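Side-chain contact in antitoxin of toxin-antitoxin system VAPB (Rickettsia felis, PDB 3ZVK), which neutralises its cognate toxin VapC2, partially inhibiting the toxin's RNase activity, and binds DNA from the probable promoter of the two genes: residues R16-K19 / E20-F23. Residues are numbered along the deposited sequence; the frame is centred on the assembly and turned at random.
Sequences RLPK and EFRF. With nucleotides of chain J.
The turn after strand 12-17 in this AbrB/MazE-type DNA-binding domain lies against the DNA backbone, where K19 and R22 meet. A short 3-10 turn folds the chain back: F21 N donates to P18 O at 2.9 Å, and R22 N to K19 O at 3.2 Å. With the turn wound this way, K19 N points at DA18 of chain J and donates to OP1 at 2.8 Å. R22 keeps its chain extended from CG to NE (chi2 174°, chi3 176°) and runs past K19, whose CB sits 4.0 Å above the centre of the guanidinium plane. The edge of that group is thereby turned to the preceding phosphate: R22 NH1 donates to OP1 of DA17 of chain J at 2.9 Å in a nearly straight bond (165°), and R22 NH2 adds a weak bond to the same oxygen. K19 NZ forms a salt bridge with a further DNA phosphate. R16, its chain bent at chi3, donates a hydrogen bond from NH1 to OP2 of DT19 of chain J, while R16 NE is hydrogen-bonded to OD1 of N9 of the second antitoxin subunit. Away from the DNA, apolar side chains meet: the edge of the F21 ring meets P18 CD, and L17 CD1 lies at the edge of the F23 ring, in its plane, 3.7 Å from F23 CD1, with the two side chains nearly perpendicular. F23 also packs on L39 and P41 of strand 36-41. One water joins protein to DNA, donating to L17 O and OP2 of DA18 of chain J and accepting from R22 NE at 2.9 Å.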
loop_
_atom_site.group_PDB
_atom_site.type_symbol
_atom_site.label_atom_id
_atom_site.label_comp_id
_atom_site.label_asym_id
_atom_site.label_seq_id
_atom_site.Cartn_x
_atom_site.Cartn_y
_atom_site.Cartn_z
ATOM N N ARG F 16 -14.443 7.579 16.969
ATOM C CA ARG F 16 -14.490 7.127 15.579
ATOM C C ARG F 16 -13.483 7.954 14.794
ATOM O O ARG F 16 -13.644 9.169 14.699
ATOM C CB ARG F 16 -15.899 7.281 15.008
ATOM C CG ARG F 16 -16.187 6.288 13.908
ATOM C CD ARG F 16 -17.567 6.493 13.303
ATOM N NE ARG F 16 -18.605 5.912 14.148
ATOM C CZ ARG F 16 -19.464 6.611 14.883
ATOM N NH1 ARG F 16 -19.469 7.937 14.830
ATOM N NH2 ARG F 16 -20.337 5.991 15.661
ATOM N N LEU F 17 -12.418 7.317 14.296
ATOM C CA LEU F 17 -11.364 8.021 13.591
ATOM C C LEU F 17 -11.717 8.386 12.157
ATOM O O LEU F 17 -12.096 7.489 11.391
ATOM C CB LEU F 17 -10.057 7.194 13.564
ATOM C CG LEU F 17 -9.444 6.741 14.890
ATOM C CD1 LEU F 17 -8.280 5.816 14.619
ATOM C CD2 LEU F 17 -8.967 7.918 15.730
ATOM N N PRO F 18 -11.456 9.653 11.726
ATOM C CA PRO F 18 -11.625 9.986 10.293
ATOM C C PRO F 18 -10.621 9.155 9.467
ATOM O O PRO F 18 -9.553 8.814 9.994
ATOM C CB PRO F 18 -11.313 11.486 10.237
ATOM C CG PRO F 18 -11.470 11.974 11.687
ATOM C CD PRO F 18 -10.974 10.823 12.499
ATOM N N LYS F 19 -10.981 8.784 8.195
ATOM C CA LYS F 19 -10.156 7.987 7.278
ATOM C C LYS F 19 -8.695 8.429 7.171
ATOM O O LYS F 19 -7.801 7.580 7.200
ATOM C CB LYS F 19 -10.824 7.778 5.903
ATOM C CG LYS F 19 -11.093 9.014 5.055
ATOM C CD LYS F 19 -11.925 8.655 3.844
ATOM C CE LYS F 19 -12.163 9.851 2.961
ATOM N NZ LYS F 19 -11.189 9.890 1.844
ATOM N N GLU F 20 -8.428 9.737 7.136
ATOM C CA GLU F 20 -7.055 10.264 7.056
ATOM C C GLU F 20 -6.192 9.927 8.278
ATOM O O GLU F 20 -4.966 9.893 8.154
ATOM C CB GLU F 20 -7.027 11.779 6.730
ATOM C CG GLU F 20 -7.601 12.704 7.790
ATOM C CD GLU F 20 -9.023 13.174 7.563
ATOM O OE1 GLU F 20 -9.834 12.407 6.990
ATOM O OE2 GLU F 20 -9.323 14.325 7.958
ATOM N N PHE F 21 -6.822 9.646 9.438
ATOM C CA PHE F 21 -6.108 9.323 10.672
ATOM C C PHE F 21 -6.128 7.836 11.054
ATOM O O PHE F 21 -5.835 7.477 12.210
ATOM C CB PHE F 21 -6.592 10.222 11.818
ATOM C CG PHE F 21 -6.400 11.688 11.534
ATOM C CD1 PHE F 21 -5.125 12.221 11.354
ATOM C CD2 PHE F 21 -7.489 12.536 11.430
ATOM C CE1 PHE F 21 -4.949 13.582 11.111
ATOM C CE2 PHE F 21 -7.309 13.904 11.202
ATOM C CZ PHE F 21 -6.043 14.415 11.049
ATOM N N ARG F 22 -6.437 6.974 10.083
ATOM C CA ARG F 22 -6.468 5.536 10.297
ATOM C C ARG F 22 -5.078 5.000 10.596
ATOM O O ARG F 22 -4.078 5.482 10.040
ATOM C CB ARG F 22 -7.050 4.802 9.085
ATOM C CG ARG F 22 -8.563 4.847 9.029
ATOM C CD ARG F 22 -9.038 4.225 7.728
ATOM N NE ARG F 22 -10.490 4.155 7.669
ATOM C CZ ARG F 22 -11.171 3.823 6.582
ATOM N NH1 ARG F 22 -10.535 3.547 5.450
ATOM N NH2 ARG F 22 -12.495 3.778 6.610
ATOM N N PHE F 23 -5.025 4.030 11.520
ATOM C CA PHE F 23 -3.785 3.377 11.928
ATOM C C PHE F 23 -3.655 2.063 11.172
ATOM O O PHE F 23 -4.671 1.464 10.799
ATOM C CB PHE F 23 -3.778 3.149 13.437
ATOM C CG PHE F 23 -3.527 4.400 14.252
ATOM C CD1 PHE F 23 -4.587 5.204 14.672
ATOM C CD2 PHE F 23 -2.232 4.756 14.638
ATOM C CE1 PHE F 23 -4.354 6.347 15.448
ATOM C CE2 PHE F 23 -2.001 5.904 15.416
ATOM C CZ PHE F 23 -3.061 6.689 15.816
ATOM P P DA J 18 -14.603 7.733 7.623
ATOM O OP1 DA J 18 -13.797 8.948 7.808
ATOM O OP2 DA J 18 -14.228 6.480 8.326
ATOM O "O5'" DA J 18 -16.103 8.008 8.035
ATOM C "C5'" DA J 18 -16.894 9.107 7.641
ATOM C "C4'" DA J 18 -18.273 8.931 8.270
ATOM O "O4'" DA J 18 -18.905 7.738 7.723
ATOM C "C3'" DA J 18 -18.295 8.784 9.798
ATOM O "O3'" DA J 18 -18.924 9.930 10.305
ATOM C "C2'" DA J 18 -19.041 7.462 10.058
ATOM C "C1'" DA J 18 -19.740 7.221 8.731
ATOM N N9 DA J 18 -20.050 5.836 8.390
ATOM C C8 DA J 18 -19.154 4.835 8.108
ATOM N N7 DA J 18 -19.709 3.699 7.802
ATOM C C5 DA J 18 -21.074 3.965 7.857
ATOM C C6 DA J 18 -22.218 3.164 7.574
ATOM N N6 DA J 18 -22.145 1.872 7.242
ATOM N N1 DA J 18 -23.435 3.745 7.701
ATOM C C2 DA J 18 -23.522 5.048 8.084
ATOM N N3 DA J 18 -22.521 5.909 8.363
ATOM C C4 DA J 18 -21.310 5.293 8.231
ATOM P P DT J 19 -19.322 10.289 11.813
ATOM O OP1 DT J 19 -19.425 11.762 11.796
ATOM O OP2 DT J 19 -18.389 9.651 12.783
ATOM O "O5'" DT J 19 -20.799 9.728 12.052
ATOM C "C5'" DT J 19 -21.904 10.121 11.228
ATOM C "C4'" DT J 19 -23.193 9.402 11.598
ATOM O "O4'" DT J 19 -23.208 8.052 11.072
ATOM C "C3'" DT J 19 -23.466 9.280 13.090
ATOM O "O3'" DT J 19 -24.739 9.811 13.371
ATOM C "C2'" DT J 19 -23.394 7.787 13.401
ATOM C "C1'" DT J 19 -23.765 7.191 12.057
ATOM N N1 DT J 19 -23.307 5.803 11.792
ATOM C C2 DT J 19 -24.256 4.871 11.391
ATOM O O2 DT J 19 -25.468 5.084 11.341
ATOM N N3 DT J 19 -23.723 3.638 11.058
ATOM C C4 DT J 19 -22.390 3.254 11.065
ATOM O O4 DT J 19 -22.113 2.090 10.804
ATOM C C5 DT J 19 -21.451 4.272 11.472
ATOM C C7 DT J 19 -19.988 3.963 11.529
ATOM C C6 DT J 19 -21.948 5.479 11.815
ATOM P P DA J 17 -13.787 2.696 3.117
ATOM O OP1 DA J 17 -12.368 3.164 3.198
ATOM O OP2 DA J 17 -14.158 1.416 3.743
ATOM O "O5'" DA J 17 -14.730 3.872 3.653
ATOM C "C5'" DA J 17 -14.343 5.245 3.319
ATOM C "C4'" DA J 17 -15.182 6.275 4.059
ATOM O "O4'" DA J 17 -16.588 6.060 3.780
ATOM C "C3'" DA J 17 -15.040 6.132 5.567
ATOM O "O3'" DA J 17 -14.729 7.415 6.070
ATOM C "C2'" DA J 17 -16.343 5.451 6.030
ATOM C "C1'" DA J 17 -17.349 5.864 4.956
ATOM N N9 DA J 17 -18.404 4.885 4.637
ATOM C C8 DA J 17 -18.211 3.651 4.079
ATOM N N7 DA J 17 -19.314 2.978 3.873
ATOM C C5 DA J 17 -20.316 3.865 4.230
ATOM C C6 DA J 17 -21.723 3.769 4.206
ATOM N N6 DA J 17 -22.366 2.687 3.762
ATOM N N1 DA J 17 -22.447 4.817 4.689
ATOM C C2 DA J 17 -21.814 5.918 5.122
ATOM N N3 DA J 17 -20.486 6.112 5.167
ATOM C C4 DA J 17 -19.781 5.045 4.713
HETATM O O HOH W 1 -12.046 5.722 9.504
#